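Local coordinates for pyridoxine 4-oxidase (Mesorhizobium loti, PDB 4HA6), which catalyses the FAD-dependent oxidation of pyridoxine by molecular oxygen, converting its 4-hydroxymethyl alcohol to the aldehyde pyridoxal, at residues Asp3-Gly8 against Ala240-Asp245; Arg219-Glu224 against Pro257-Arg262; Asn226-Leu231 against Leu470-Val475. All coordinates share one frame; numbering follows the deposited sequence.

Contact 1: residues Asp3-Gly8 against Ala240-Asp245. With FAD (flavin-adenine dinucleotide), chain B.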
loop_
_atom_site.group_PDB
_atom_site.type_symbol
_atom_site.label_atom_id
_atom_site.label_comp_id
_atom_site.label_asym_id
_atom_site.label_seq_id
_atom_site.Cartn_x
_atom_site.Cartn_y
_atom_site.Cartn_z
ATOM N N ASP A 3 -17.327 23.614 2.260
ATOM C CA ASP A 3 -17.247 23.241 0.855
ATOM C C ASP A 3 -16.918 21.759 0.664
ATOM O O ASP A 3 -17.645 21.047 -0.031
ATOM C CB ASP A 3 -16.234 24.118 0.113
ATOM C CG ASP A 3 -16.836 25.420 -0.381
ATOM O OD1 ASP A 3 -16.246 26.484 -0.092
ATOM O OD2 ASP A 3 -17.885 25.378 -1.069
ATOM N N ILE A 4 -15.820 21.297 1.260
ATOM C CA ILE A 4 -15.393 19.904 1.081
ATOM C C ILE A 4 -15.005 19.268 2.399
ATOM O O ILE A 4 -14.239 19.846 3.166
ATOM C CB ILE A 4 -14.127 19.782 0.218
ATOM C CG1 ILE A 4 -14.097 20.832 -0.881
ATOM C CG2 ILE A 4 -13.987 18.361 -0.357
ATOM C CD1 ILE A 4 -12.696 21.292 -1.180
ATOM N N VAL A 5 -15.489 18.056 2.636
ATOM C CA VAL A 5 -15.052 17.288 3.793
ATOM C C VAL A 5 -14.245 16.072 3.342
ATOM O O VAL A 5 -14.702 15.297 2.498
ATOM C CB VAL A 5 -16.241 16.835 4.657
ATOM C CG1 VAL A 5 -15.805 15.744 5.613
ATOM C CG2 VAL A 5 -16.806 18.017 5.427
ATOM N N ILE A 6 -13.045 15.917 3.898
ATOM C CA ILE A 6 -12.200 14.751 3.624
ATOM C C ILE A 6 -12.244 13.791 4.809
ATOM O O ILE A 6 -11.930 14.174 5.955
ATOM C CB ILE A 6 -10.726 15.166 3.332
ATOM C CG1 ILE A 6 -10.670 16.191 2.192
ATOM C CG2 ILE A 6 -9.861 13.965 3.010
ATOM C CD1 ILE A 6 -9.326 16.911 2.092
ATOM N N VAL A 7 -12.632 12.545 4.539
ATOM C CA VAL A 7 -12.758 11.546 5.594
ATOM C C VAL A 7 -11.520 10.653 5.610
ATOM O O VAL A 7 -11.310 9.848 4.697
ATOM C CB VAL A 7 -14.016 10.675 5.409
ATOM C CG1 VAL A 7 -14.103 9.614 6.514
ATOM C CG2 VAL A 7 -15.274 11.546 5.382
ATOM N N GLY A 8 -10.699 10.791 6.647
ATOM C CA GLY A 8 -9.479 10.015 6.753
ATOM C C GLY A 8 -8.243 10.830 6.416
ATOM O O GLY A 8 -8.061 11.228 5.257
ATOM N N ALA A 240 -21.984 13.973 16.549
ATOM C CA ALA A 240 -22.371 15.267 15.995
ATOM C C ALA A 240 -22.530 15.172 14.479
ATOM O O ALA A 240 -21.873 14.348 13.833
ATOM C CB ALA A 240 -21.344 16.328 16.355
ATOM N N GLU A 241 -23.401 16.009 13.918
ATOM C CA GLU A 241 -23.676 15.996 12.484
ATOM C C GLU A 241 -22.911 17.101 11.763
ATOM O O GLU A 241 -22.930 18.261 12.172
ATOM C CB GLU A 241 -25.174 16.142 12.234
ATOM C CG GLU A 241 -25.581 16.074 10.766
ATOM C CD GLU A 241 -27.083 15.974 10.574
ATOM O OE1 GLU A 241 -27.831 16.644 11.321
ATOM O OE2 GLU A 241 -27.514 15.215 9.675
ATOM N N VAL A 242 -22.236 16.734 10.679
ATOM C CA VAL A 242 -21.397 17.670 9.951
ATOM C C VAL A 242 -21.896 17.798 8.518
ATOM O O VAL A 242 -22.147 16.795 7.841
ATOM C CB VAL A 242 -19.916 17.235 10.004
ATOM C CG1 VAL A 242 -19.088 17.930 8.926
ATOM C CG2 VAL A 242 -19.346 17.514 11.386
ATOM N N PHE A 243 -22.068 19.034 8.067
ATOM C CA PHE A 243 -22.605 19.278 6.732
ATOM C C PHE A 243 -21.515 19.653 5.741
ATOM O O PHE A 243 -20.480 20.206 6.128
ATOM C CB PHE A 243 -23.672 20.361 6.793
ATOM C CG PHE A 243 -24.864 19.965 7.601
ATOM C CD1 PHE A 243 -25.964 19.377 6.992
ATOM C CD2 PHE A 243 -24.884 20.160 8.976
ATOM C CE1 PHE A 243 -27.072 18.995 7.742
ATOM C CE2 PHE A 243 -25.986 19.783 9.731
ATOM C CZ PHE A 243 -27.078 19.202 9.113
ATOM N N ALA A 244 -21.750 19.334 4.467
ATOM C CA ALA A 244 -20.763 19.556 3.408
ATOM C C ALA A 244 -21.395 19.556 2.018
ATOM O O ALA A 244 -22.395 18.872 1.775
ATOM C CB ALA A 244 -19.671 18.491 3.469
ATOM N N ASP A 245 -20.778 20.301 1.105
ATOM C CA ASP A 245 -21.183 20.325 -0.291
ATOM C C ASP A 245 -20.577 19.147 -1.070
ATOM O O ASP A 245 -21.219 18.579 -1.962
ATOM C CB ASP A 245 -20.744 21.641 -0.943
ATOM C CG ASP A 245 -21.578 22.836 -0.489
ATOM O OD1 ASP A 245 -22.518 22.649 0.313
ATOM O OD2 ASP A 245 -21.293 23.961 -0.956
HETATM P PA FAD B . -4.268 5.166 4.845
HETATM O O1A FAD B . -2.938 5.878 4.638
HETATM O O2A FAD B . -4.282 3.873 5.609
HETATM O O5B FAD B . -5.261 6.227 5.557
HETATM C C5B FAD B . -6.521 5.895 6.133
HETATM C C4B FAD B . -6.757 6.946 7.209
HETATM O O4B FAD B . -8.152 7.164 7.444
HETATM C C3B FAD B . -6.153 6.506 8.536
HETATM O O3B FAD B . -5.447 7.644 9.060
HETATM C C2B FAD B . -7.352 6.142 9.407
HETATM O O2B FAD B . -7.089 6.390 10.800
HETATM C C1B FAD B . -8.450 7.042 8.848
HETATM N N9A FAD B . -9.837 6.502 8.964
HETATM C C8A FAD B . -10.240 5.239 8.704
HETATM N N7A FAD B . -11.582 5.119 8.896
HETATM C C5A FAD B . -12.065 6.324 9.280
HETATM C C6A FAD B . -13.394 6.886 9.636
HETATM N N6A FAD B . -14.522 6.107 9.612
HETATM N N1A FAD B . -13.450 8.205 9.981
HETATM C C2A FAD B . -12.350 8.986 9.996
HETATM N N3A FAD B . -11.118 8.529 9.677
HETATM C C4A FAD B . -10.909 7.231 9.317
HETATM N N1 FAD B . 3.653 1.298 0.748
HETATM C C2 FAD B . 4.738 1.598 0.011
HETATM O O2 FAD B . 4.567 2.063 -1.139
HETATM N N3 FAD B . 5.993 1.391 0.451
HETATM C C4 FAD B . 6.252 0.888 1.670
HETATM O O4 FAD B . 7.431 0.687 2.063
HETATM C C4X FAD B . 5.108 0.533 2.541
HETATM N N5 FAD B . 5.276 0.007 3.772
HETATM C C5X FAD B . 4.210 -0.290 4.556
HETATM C C6 FAD B . 4.396 -0.824 5.830
HETATM C C7 FAD B . 3.302 -1.121 6.637
HETATM C C7M FAD B . 3.521 -1.695 8.015
HETATM C C8 FAD B . 1.921 -0.867 6.138
HETATM C C8M FAD B . 0.741 -1.197 7.012
HETATM C C9 FAD B . 1.723 -0.331 4.867
HETATM C C9A FAD B . 2.826 -0.044 4.062
HETATM N N10 FAD B . 2.638 0.493 2.776
HETATM C C10 FAD B . 3.763 0.788 1.992
HETATM C "C1'" FAD B . 1.283 0.731 2.265
HETATM C "C2'" FAD B . 0.901 2.203 2.258
HETATM O "O2'" FAD B . 1.267 2.813 3.506
HETATM C "C3'" FAD B . -0.613 2.268 2.051
HETATM O "O3'" FAD B . -0.946 1.490 0.890
HETATM C "C4'" FAD B . -1.091 3.699 1.876
HETATM O "O4'" FAD B . -0.681 4.450 3.032
HETATM C "C5'" FAD B . -2.611 3.763 1.692
HETATM O "O5'" FAD B . -3.036 5.096 1.969
HETATM P P FAD B . -4.600 5.437 2.002
HETATM O O1P FAD B . -4.814 6.943 1.927
HETATM O O2P FAD B . -5.334 4.536 1.029
HETATM O O3P FAD B . -5.023 4.905 3.454
#
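The adenine of FAD has Val7 against one face: methyl CG1 rises almost straight above N1A, 3.8 Å away, so a branched apolar residue suits this spot. The other flat groups are the carboxylates of Asp3 and Asp245, side by side and pointing the same way with planes 72° apart. Their OD2 atoms come within 3.7 Å of each other, while OD1 of Asp3 is held by the backbone N of Arg27. Behind them, CB of Asp245 rests on the carbonyl of Asp3, 3.3 Å from O.

Further along strand 4-7, Val5 turns toward residues 240-245. With CG1 anti to the backbone N (chi1 165°), it presents CG2 to CB of Ala244 at 3.5 Å and, more loosely, to CG1 of Val242 at 4.2 Å. The single methyl of Ala244 suits so close an approach. This largely buried patch joins the end of the last strand of a three-stranded antiparallel sheet, and the residues just after it, to the first strand of the FAD-binding Rossmann fold. Just past strand 4-7, CA of Gly8 lies 3.2 Å from FAD O4B, and a side chain would strike the ribose. Beside the apolar patch, the two neighbouring acids would repel if both were charged, which may raise the pKa of one of them, though solvent would soften the effect on this open side.

Contact 2: residues Arg219-Glu224 against Pro257-Arg262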
loop_
_atom_site.group_PDB
_atom_site.type_symbol
_atom_site.label_atom_id
_atom_site.label_comp_id
_atom_site.label_asym_id
_atom_site.label_seq_id
_atom_site.Cartn_x
_atom_site.Cartn_y
_atom_site.Cartn_z
ATOM N N ARG A 219 -19.079 7.742 11.066
ATOM C CA ARG A 219 -19.798 6.476 11.248
ATOM C C ARG A 219 -20.745 6.191 10.096
ATOM O O ARG A 219 -20.874 5.044 9.668
ATOM C CB ARG A 219 -20.572 6.470 12.591
ATOM C CG ARG A 219 -21.473 5.250 12.815
ATOM C CD ARG A 219 -21.854 5.040 14.289
ATOM N NE ARG A 219 -22.701 6.112 14.804
ATOM C CZ ARG A 219 -23.007 6.279 16.094
ATOM N NH1 ARG A 219 -22.528 5.442 17.011
ATOM N NH2 ARG A 219 -23.790 7.288 16.477
ATOM N N ARG A 220 -21.428 7.235 9.620
ATOM C CA ARG A 220 -22.382 7.110 8.523
ATOM C C ARG A 220 -22.389 8.377 7.679
ATOM O O ARG A 220 -22.169 9.485 8.200
ATOM C CB ARG A 220 -23.806 6.886 9.071
ATOM C CG ARG A 220 -24.021 5.589 9.853
ATOM C CD ARG A 220 -25.469 5.445 10.370
ATOM N NE ARG A 220 -25.691 6.094 11.667
ATOM C CZ ARG A 220 -26.456 5.592 12.637
ATOM N NH1 ARG A 220 -27.071 4.429 12.469
ATOM N NH2 ARG A 220 -26.602 6.250 13.777
ATOM N N LEU A 221 -22.664 8.216 6.383
ATOM C CA LEU A 221 -22.957 9.340 5.502
ATOM C C LEU A 221 -24.467 9.357 5.361
ATOM O O LEU A 221 -25.083 8.310 5.133
ATOM C CB LEU A 221 -22.347 9.134 4.115
ATOM C CG LEU A 221 -20.865 8.794 4.107
ATOM C CD1 LEU A 221 -20.418 8.368 2.725
ATOM C CD2 LEU A 221 -20.078 9.996 4.595
ATOM N N LYS A 222 -25.066 10.537 5.486
ATOM C CA LYS A 222 -26.512 10.646 5.391
ATOM C C LYS A 222 -26.926 11.207 4.034
ATOM O O LYS A 222 -26.345 12.183 3.531
ATOM C CB LYS A 222 -27.062 11.481 6.546
ATOM C CG LYS A 222 -26.825 10.837 7.909
ATOM C CD LYS A 222 -27.496 11.632 9.041
ATOM C CE LYS A 222 -27.487 10.859 10.363
ATOM N NZ LYS A 222 -28.223 11.601 11.441
ATOM N N LEU A 223 -27.917 10.559 3.431
ATOM C CA LEU A 223 -28.311 10.866 2.063
ATOM C C LEU A 223 -29.598 11.681 1.972
ATOM O O LEU A 223 -30.486 11.577 2.820
ATOM C CB LEU A 223 -28.491 9.572 1.257
ATOM C CG LEU A 223 -27.279 8.883 0.625
ATOM C CD1 LEU A 223 -26.013 9.101 1.425
ATOM C CD2 LEU A 223 -27.555 7.393 0.423
ATOM N N GLU A 224 -29.683 12.467 0.907
ATOM C CA GLU A 224 -30.892 13.161 0.521
ATOM C C GLU A 224 -30.924 13.123 -1.001
ATOM O O GLU A 224 -30.105 13.770 -1.655
ATOM C CB GLU A 224 -30.851 14.609 1.022
ATOM C CG GLU A 224 -32.074 15.440 0.659
ATOM C CD GLU A 224 -32.134 16.751 1.426
ATOM O OE1 GLU A 224 -31.153 17.532 1.376
ATOM O OE2 GLU A 224 -33.165 16.997 2.089
ATOM N N PRO A 257 -14.730 1.167 2.184
ATOM C CA PRO A 257 -15.924 0.346 1.938
ATOM C C PRO A 257 -16.772 0.155 3.202
ATOM O O PRO A 257 -18.010 0.122 3.107
ATOM C CB PRO A 257 -15.348 -0.998 1.464
ATOM C CG PRO A 257 -13.932 -1.029 1.935
ATOM C CD PRO A 257 -13.485 0.421 1.913
ATOM N N ALA A 258 -16.136 0.032 4.367
ATOM C CA ALA A 258 -16.901 -0.151 5.601
ATOM C C ALA A 258 -17.828 1.036 5.860
ATOM O O ALA A 258 -18.977 0.859 6.271
ATOM C CB ALA A 258 -15.976 -0.375 6.791
ATOM N N LEU A 259 -17.323 2.249 5.644
ATOM C CA LEU A 259 -18.142 3.437 5.865
ATOM C C LEU A 259 -19.325 3.418 4.922
ATOM O O LEU A 259 -20.450 3.739 5.323
ATOM C CB LEU A 259 -17.330 4.717 5.652
ATOM C CG LEU A 259 -18.134 6.020 5.731
ATOM C CD1 LEU A 259 -18.972 6.100 7.028
ATOM C CD2 LEU A 259 -17.211 7.224 5.597
ATOM N N LEU A 260 -19.079 3.054 3.667
ATOM C CA LEU A 260 -20.166 3.005 2.685
ATOM C C LEU A 260 -21.229 1.974 3.095
ATOM O O LEU A 260 -22.444 2.264 3.038
ATOM C CB LEU A 260 -19.627 2.752 1.271
ATOM C CG LEU A 260 -18.735 3.872 0.706
ATOM C CD1 LEU A 260 -18.048 3.435 -0.571
ATOM C CD2 LEU A 260 -19.532 5.163 0.467
ATOM N N MET A 261 -20.788 0.801 3.555
ATOM C CA MET A 261 -21.743 -0.232 3.969
ATOM C C MET A 261 -22.545 0.169 5.220
ATOM O O MET A 261 -23.775 0.013 5.253
ATOM C CB MET A 261 -21.046 -1.589 4.131
ATOM C CG MET A 261 -20.452 -2.135 2.827
ATOM S SD MET A 261 -19.719 -3.798 3.012
ATOM C CE MET A 261 -18.007 -3.419 3.459
ATOM N N ARG A 262 -21.860 0.710 6.231
ATOM C CA ARG A 262 -22.534 1.267 7.417
ATOM C C ARG A 262 -23.594 2.312 7.039
ATOM O O ARG A 262 -24.566 2.497 7.770
ATOM C CB ARG A 262 -21.521 1.888 8.406
ATOM C CG ARG A 262 -20.785 0.875 9.292
ATOM C CD ARG A 262 -20.036 1.543 10.459
ATOM N NE ARG A 262 -19.330 2.767 10.064
ATOM C CZ ARG A 262 -18.051 2.817 9.689
ATOM N NH1 ARG A 262 -17.314 1.711 9.658
ATOM N NH2 ARG A 262 -17.501 3.976 9.343
#
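Arg262, Leu259 and Arg219 carry this contact, and all three converge on one backbone carbonyl. Arg262 leaves the last turn of helix 252-262 toward the strand, and its chain bends at chi3 (-42°) so that NE comes back to O of Arg219. The bond from Arg262 NE to Arg219 O is short and nearly straight, 2.8 Å with an N-H...O angle of 165°. It uses a carbonyl lone pair and lies in the guanidinium plane. Arginine suits the place, since its long chain reaches the carbonyl and its flat, many-donor end lets NH2 also make a weak bond to Val218 O. One face of the guanidinium is covered near its rim by Leu259 CA and Ala258 O of its own helix, and Arg262 also touches FAD.

Leu259, with CG anti to the backbone N, lays CD1 over the face of the peptide group after Arg219, 3.4 Å from Arg219 O, covering it from that side. The strand belongs to the antiparallel β-meander inserted in the sequence between Rossmann strands 210-213 and 246-249, and the helix follows 246-249; residues 219-224 of the meander's first strand cross residues 257-262 of the helix at 58°. The side chain of Arg219 sets out away from the helix and ends in a salt bridge to Glu232 on the next strand, so it serves this contact chiefly through its backbone. Leu221 then extends the apolar side: CD2 meets CD2 of Leu259 at 4.1 Å, the two chains crossing at about a right angle, and CD1 reaches CD2 of Leu260 at 4.0 Å.

Contact 3: residues Asn226-Leu231 against Leu470-Val475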
loop_
_atom_site.group_PDB
_atom_site.type_symbol
_atom_site.label_atom_id
_atom_site.label_comp_id
_atom_site.label_asym_id
_atom_site.label_seq_id
_atom_site.Cartn_x
_atom_site.Cartn_y
_atom_site.Cartn_z
ATOM N N ASN A 226 -29.993 12.123 -4.534
ATOM C CA ASN A 226 -28.745 11.589 -5.076
ATOM C C ASN A 226 -27.493 12.253 -4.526
ATOM O O ASN A 226 -26.450 12.259 -5.184
ATOM C CB ASN A 226 -28.738 11.673 -6.591
ATOM C CG ASN A 226 -29.822 10.830 -7.214
ATOM O OD1 ASN A 226 -30.137 9.743 -6.720
ATOM N ND2 ASN A 226 -30.413 11.326 -8.296
ATOM N N GLN A 227 -27.588 12.795 -3.314
ATOM C CA GLN A 227 -26.442 13.448 -2.695
ATOM C C GLN A 227 -26.240 13.028 -1.253
ATOM O O GLN A 227 -27.210 12.687 -0.551
ATOM C CB GLN A 227 -26.635 14.961 -2.732
ATOM C CG GLN A 227 -26.552 15.567 -4.117
ATOM C CD GLN A 227 -26.529 17.074 -4.058
ATOM O OE1 GLN A 227 -27.407 17.689 -3.458
ATOM N NE2 GLN A 227 -25.512 17.679 -4.661
ATOM N N VAL A 228 -24.980 13.049 -0.817
ATOM C CA VAL A 228 -24.661 12.986 0.602
ATOM C C VAL A 228 -24.927 14.374 1.184
ATOM O O VAL A 228 -24.369 15.375 0.701
ATOM C CB VAL A 228 -23.186 12.651 0.867
ATOM C CG1 VAL A 228 -22.909 12.744 2.362
ATOM C CG2 VAL A 228 -22.822 11.246 0.345
ATOM N N ARG A 229 -25.766 14.444 2.215
ATOM C CA ARG A 229 -26.155 15.732 2.782
ATOM C C ARG A 229 -25.318 16.071 4.006
ATOM O O ARG A 229 -24.911 17.227 4.205
ATOM C CB ARG A 229 -27.650 15.732 3.113
ATOM C CG ARG A 229 -28.142 16.963 3.866
ATOM C CD ARG A 229 -29.623 16.829 4.188
ATOM N NE ARG A 229 -30.167 17.953 4.954
ATOM C CZ ARG A 229 -30.491 17.890 6.245
ATOM N NH1 ARG A 229 -30.315 16.761 6.920
ATOM N NH2 ARG A 229 -30.991 18.954 6.864
ATOM N N SER A 230 -25.043 15.060 4.821
ATOM C CA SER A 230 -24.246 15.266 6.020
ATOM C C SER A 230 -23.483 14.006 6.410
ATOM O O SER A 230 -23.701 12.933 5.841
ATOM C CB SER A 230 -25.142 15.702 7.181
ATOM O OG SER A 230 -26.019 14.655 7.561
ATOM N N LEU A 231 -22.595 14.157 7.393
ATOM C CA LEU A 231 -21.818 13.055 7.954
ATOM C C LEU A 231 -22.055 12.994 9.447
ATOM O O LEU A 231 -22.055 14.030 10.115
ATOM C CB LEU A 231 -20.316 13.273 7.738
ATOM C CG LEU A 231 -19.756 13.539 6.350
ATOM C CD1 LEU A 231 -19.926 15.008 5.996
ATOM C CD2 LEU A 231 -18.299 13.143 6.321
ATOM N N LEU A 470 -24.159 8.457 -6.894
ATOM C CA LEU A 470 -24.389 9.756 -6.247
ATOM C C LEU A 470 -23.645 10.916 -6.928
ATOM O O LEU A 470 -22.690 10.701 -7.676
ATOM C CB LEU A 470 -23.996 9.684 -4.772
ATOM C CG LEU A 470 -24.834 8.761 -3.885
ATOM C CD1 LEU A 470 -24.286 8.705 -2.486
ATOM C CD2 LEU A 470 -26.275 9.192 -3.850
ATOM N N ASP A 471 -24.073 12.145 -6.661
ATOM C CA ASP A 471 -23.498 13.304 -7.347
ATOM C C ASP A 471 -22.293 13.962 -6.654
ATOM O O ASP A 471 -21.451 14.585 -7.305
ATOM C CB ASP A 471 -24.582 14.362 -7.589
ATOM C CG ASP A 471 -25.737 13.837 -8.423
ATOM O OD1 ASP A 471 -26.887 14.247 -8.150
ATOM O OD2 ASP A 471 -25.500 13.019 -9.344
ATOM N N ASN A 472 -22.200 13.846 -5.337
ATOM C CA ASN A 472 -21.216 14.658 -4.633
ATOM C C ASN A 472 -20.326 13.854 -3.704
ATOM O O ASN A 472 -19.787 14.411 -2.737
ATOM C CB ASN A 472 -21.913 15.770 -3.845
ATOM C CG ASN A 472 -22.727 15.231 -2.699
ATOM O OD1 ASN A 472 -23.110 14.053 -2.690
ATOM N ND2 ASN A 472 -22.987 16.079 -1.713
ATOM N N LEU A 473 -20.173 12.558 -3.995
ATOM C CA LEU A 473 -19.323 11.684 -3.185
ATOM C C LEU A 473 -18.209 11.054 -4.009
ATOM O O LEU A 473 -18.455 10.425 -5.039
ATOM C CB LEU A 473 -20.167 10.597 -2.506
ATOM C CG LEU A 473 -19.456 9.500 -1.705
ATOM C CD1 LEU A 473 -18.733 10.070 -0.512
ATOM C CD2 LEU A 473 -20.470 8.462 -1.256
ATOM N N PHE A 474 -16.978 11.205 -3.533
ATOM C CA PHE A 474 -15.823 10.675 -4.243
ATOM C C PHE A 474 -15.046 9.706 -3.344
ATOM O O PHE A 474 -15.117 9.796 -2.113
ATOM C CB PHE A 474 -14.948 11.836 -4.741
ATOM C CG PHE A 474 -15.722 12.866 -5.540
ATOM C CD1 PHE A 474 -15.764 12.801 -6.931
ATOM C CD2 PHE A 474 -16.442 13.871 -4.895
ATOM C CE1 PHE A 474 -16.495 13.730 -7.672
ATOM C CE2 PHE A 474 -17.169 14.806 -5.630
ATOM C CZ PHE A 474 -17.191 14.731 -7.015
ATOM N N VAL A 475 -14.357 8.746 -3.955
ATOM C CA VAL A 475 -13.512 7.816 -3.211
ATOM C C VAL A 475 -12.086 7.965 -3.745
ATOM O O VAL A 475 -11.820 7.691 -4.918
ATOM C CB VAL A 475 -14.000 6.370 -3.333
ATOM C CG1 VAL A 475 -13.143 5.469 -2.465
ATOM C CG2 VAL A 475 -15.494 6.259 -2.922
#
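The two backbones come closest at Asn226 and Leu470, whose CA atoms are 4.9 Å apart. One main-chain bond joins the two segments: Asp471 N gives to Asn226 O at 2.8 Å, nearly along the C=O axis. One residue further on, the side-chain amide of Asn472 takes the place of a backbone partner. Its chi1 of 68° sets CG between the backbone N and the carbonyl carbon, and from there OD1 accepts Val228 N at 2.8 Å while ND2 gives to Val228 O at 2.9 Å. Both bonds use carbonyl lone pairs. ND2 also serves Asp245 O, so this buried amide is gripped three times. An alanine here would remove all three bonds and would probably leave the N-H and C=O of buried Val228 poorly paired. Val228 adds its branched side chain, CG2 lying 4.1 Å from CD1 of Leu470 and 3.9 Å from CB of Leu473. Past it, Arg229 and Ser230 form a classic β-bulge opposite Lys222. Here an asparagine side chain mimics a backbone partner, its amide pairing with the N-H and C=O of one strand residue, and ties the β-meander to the strand at one edge of the parallel Rossmann sheet.

The three contacts cluster on one side of the chain, with centres about 12 Å apart for contacts 1 and 2 and about 10 Å for the other two pairs. Each contributes one strand of the same β-meander: 217-224 from contact 2, 227-235 from contact 3 and 238-243 from contact 1. Their partners in the Rossmann part are, in the same order, helix 252-262, strand 473-475 with the residues before it, and strand 4-7. Along the chain the segments alternate, so every contact crosses the others. Val7 CG1 packs on Leu259 CD2, Val7 CG2 on Leu231, and Glu241 is hydrogen-bonded to Ser230. The meander is thus fixed to N-terminal and C-terminal parts of the FAD-binding fold alike, beside the adenine end of the cofactor.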